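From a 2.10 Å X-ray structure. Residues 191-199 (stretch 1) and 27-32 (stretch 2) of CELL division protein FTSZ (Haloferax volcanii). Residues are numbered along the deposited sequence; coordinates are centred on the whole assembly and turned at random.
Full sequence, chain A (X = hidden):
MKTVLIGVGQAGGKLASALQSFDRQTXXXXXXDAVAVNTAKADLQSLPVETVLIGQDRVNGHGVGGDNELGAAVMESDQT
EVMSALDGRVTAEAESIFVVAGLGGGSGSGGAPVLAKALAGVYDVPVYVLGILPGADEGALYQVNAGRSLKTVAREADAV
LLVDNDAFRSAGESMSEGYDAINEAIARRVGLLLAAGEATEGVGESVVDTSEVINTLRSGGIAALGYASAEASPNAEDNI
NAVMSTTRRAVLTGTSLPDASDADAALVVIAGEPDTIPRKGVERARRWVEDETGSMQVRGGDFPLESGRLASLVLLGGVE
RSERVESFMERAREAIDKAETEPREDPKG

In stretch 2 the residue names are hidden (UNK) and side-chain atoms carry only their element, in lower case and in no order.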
# COMPACT_ATOMS: atom_id res chain seq x y z
N GLY A 191 6.15 -4.83 -0.76
CA GLY A 191 7.56 -5.11 -0.96
C GLY A 191 7.82 -6.00 -2.17
O GLY A 191 8.75 -5.73 -2.95
N LEU A 192 7.02 -7.05 -2.33
CA LEU A 192 7.18 -7.97 -3.45
C LEU A 192 6.85 -7.26 -4.74
O LEU A 192 7.50 -7.47 -5.76
CB LEU A 192 6.27 -9.20 -3.29
CG LEU A 192 6.71 -10.23 -2.25
CD1 LEU A 192 5.67 -11.34 -2.11
CD2 LEU A 192 8.09 -10.80 -2.56
N LEU A 193 5.82 -6.41 -4.70
CA LEU A 193 5.46 -5.63 -5.88
C LEU A 193 6.61 -4.71 -6.29
O LEU A 193 6.94 -4.60 -7.47
CB LEU A 193 4.21 -4.81 -5.59
CG LEU A 193 3.81 -3.84 -6.70
CD1 LEU A 193 3.17 -4.61 -7.81
CD2 LEU A 193 2.87 -2.75 -6.17
N LEU A 194 7.23 -4.07 -5.30
CA LEU A 194 8.36 -3.20 -5.54
C LEU A 194 9.58 -3.99 -5.98
O LEU A 194 10.36 -3.53 -6.81
CB LEU A 194 8.70 -2.40 -4.27
CG LEU A 194 7.61 -1.46 -3.73
CD1 LEU A 194 8.03 -0.87 -2.38
CD2 LEU A 194 7.30 -0.35 -4.73
N ALA A 195 9.75 -5.19 -5.43
CA ALA A 195 10.94 -6.00 -5.73
C ALA A 195 10.93 -6.62 -7.13
O ALA A 195 12.00 -6.84 -7.72
CB ALA A 195 11.11 -7.08 -4.68
N ALA A 196 9.74 -6.91 -7.64
CA ALA A 196 9.60 -7.58 -8.94
C ALA A 196 10.34 -6.84 -10.06
O ALA A 196 10.89 -7.45 -10.97
CB ALA A 196 8.14 -7.74 -9.30
N GLY A 197 10.34 -5.51 -9.97
CA GLY A 197 11.01 -4.69 -10.96
C GLY A 197 12.52 -4.64 -10.81
O GLY A 197 13.21 -4.13 -11.67
N GLU A 198 13.03 -5.20 -9.72
CA GLU A 198 14.46 -5.10 -9.45
C GLU A 198 15.21 -6.41 -9.75
O GLU A 198 16.42 -6.48 -9.57
CB GLU A 198 14.71 -4.64 -8.01
CG GLU A 198 13.95 -3.38 -7.65
CD GLU A 198 14.20 -2.25 -8.64
OE1 GLU A 198 15.38 -1.85 -8.80
OE2 GLU A 198 13.23 -1.77 -9.27
N ALA A 199 14.47 -7.42 -10.20
CA ALA A 199 15.07 -8.66 -10.72
C ALA A 199 16.04 -9.33 -9.75
O ALA A 199 17.23 -9.46 -10.04
CB ALA A 199 15.75 -8.39 -12.06
N UNK A 27 16.79 -8.03 1.31
CA UNK A 27 17.87 -7.55 0.46
C UNK A 27 17.43 -7.09 -0.92
O UNK A 27 18.26 -6.92 -1.80
N UNK A 28 16.14 -6.86 -1.13
CA UNK A 28 15.67 -6.40 -2.44
C UNK A 28 16.19 -5.00 -2.82
O UNK A 28 16.46 -4.73 -3.99
c UNK A 28 14.12 -8.78 -3.41
c UNK A 28 13.57 -7.82 -2.58
c UNK A 28 12.49 -10.37 -2.70
c UNK A 28 14.14 -6.43 -2.52
c UNK A 28 12.46 -8.15 -1.82
c UNK A 28 13.59 -10.05 -3.47
c UNK A 28 11.92 -9.42 -1.88
N UNK A 29 16.30 -4.11 -1.84
CA UNK A 29 16.85 -2.78 -2.07
C UNK A 29 15.95 -1.82 -2.84
O UNK A 29 16.42 -0.86 -3.44
N UNK A 30 14.65 -2.07 -2.82
CA UNK A 30 13.70 -1.28 -3.60
C UNK A 30 13.39 0.02 -2.89
O UNK A 30 13.06 1.01 -3.53
c UNK A 30 12.40 -2.08 -3.83
N UNK A 31 13.49 -0.01 -1.57
CA UNK A 31 13.23 1.17 -0.76
C UNK A 31 14.53 1.93 -0.62
O UNK A 31 15.46 1.45 0.02
c UNK A 31 11.33 0.09 0.48
c UNK A 31 12.69 0.78 0.62
c UNK A 31 12.58 1.98 1.52
N UNK A 32 14.61 3.09 -1.27
CA UNK A 32 15.86 3.84 -1.29
C UNK A 32 16.02 4.63 0.00
O UNK A 32 17.13 4.88 0.46
c UNK A 32 15.88 4.15 -3.89
c UNK A 32 16.72 2.88 -3.94
c UNK A 32 15.93 4.78 -2.50
c UNK A 32 16.38 5.15 -4.92

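Position 27 carries no atoms beyond its backbone and touches nothing on stretch 1. It is the first residue after a helix to leave helical phi/psi, and its phi of 76° is a value that by itself favours a residue without a CB. It is Gly27.

Position 28 has seven side-chain carbons: one attached to CA, then a closed ring of six. There is no oxygen on the ring, which rules out tyrosine, and no nitrogen or second ring, which rules out histidine and tryptophan. CA to CB points toward the helix of stretch 1, and the ring lies against Ala195. This is Phe28, with chi1 in m. Phe28 CG is 3.3 Å from Ala195 CB, and Ala195 CB sits 3.5 Å from the centroid of the Phe28 ring, 19° off the normal, a CH-pi contact over one face. Leu192 CD2 approaches obliquely, 4.1 Å from Phe28 CE2; although the CA-to-CB bond of Leu192 points away, the end of its side chain comes nearer.

Position 29 again has no side-chain atoms and makes no contact. With phi at 73°, again positive and by itself favouring glycine, the residue is Gly29.

Position 30 shows a single side-chain carbon, pointing toward stretch 1. The position 30 CB lies 3.7 Å from Leu194 CB and 4.3 Å from Glu198 CG. One carbon and nothing further makes it Ala30, which is buried.

Position 31 has three carbons, one carrying the other two, so the branch is at CB and no oxygen replaces a methyl. Its CA-to-CB bond points sideways, and the side chain just reaches Leu194. This is Val31, chi1 in t, and the contact is marginal, Val31 CG2 to Leu194 CD1 at 4.5 Å.

Position 32 has four carbons forked at the second and stays out of reach of stretch 1. The pattern is that of Leu32, in the strand that begins at Val31.

The contact is small, 280 Å² summed over both sides, and no hydrogen bond crosses it, so packing carries it. Its rule is a pairing of large with small: the Phe28 ring lies against the methyl of Ala195, and the methyl of Ala30 fits beside Leu194. The helix supplies Leu192, Leu194 and Ala195, while Glu198, in the turn that follows, adds the aliphatic part of its side chain near Ala30 and has OE2 hydrogen-bonded elsewhere in the structure. Two positive-phi glycines flank Phe28 in the loop that presents its ring to the helix.

Stretch 2 (27-32) GFGAVL
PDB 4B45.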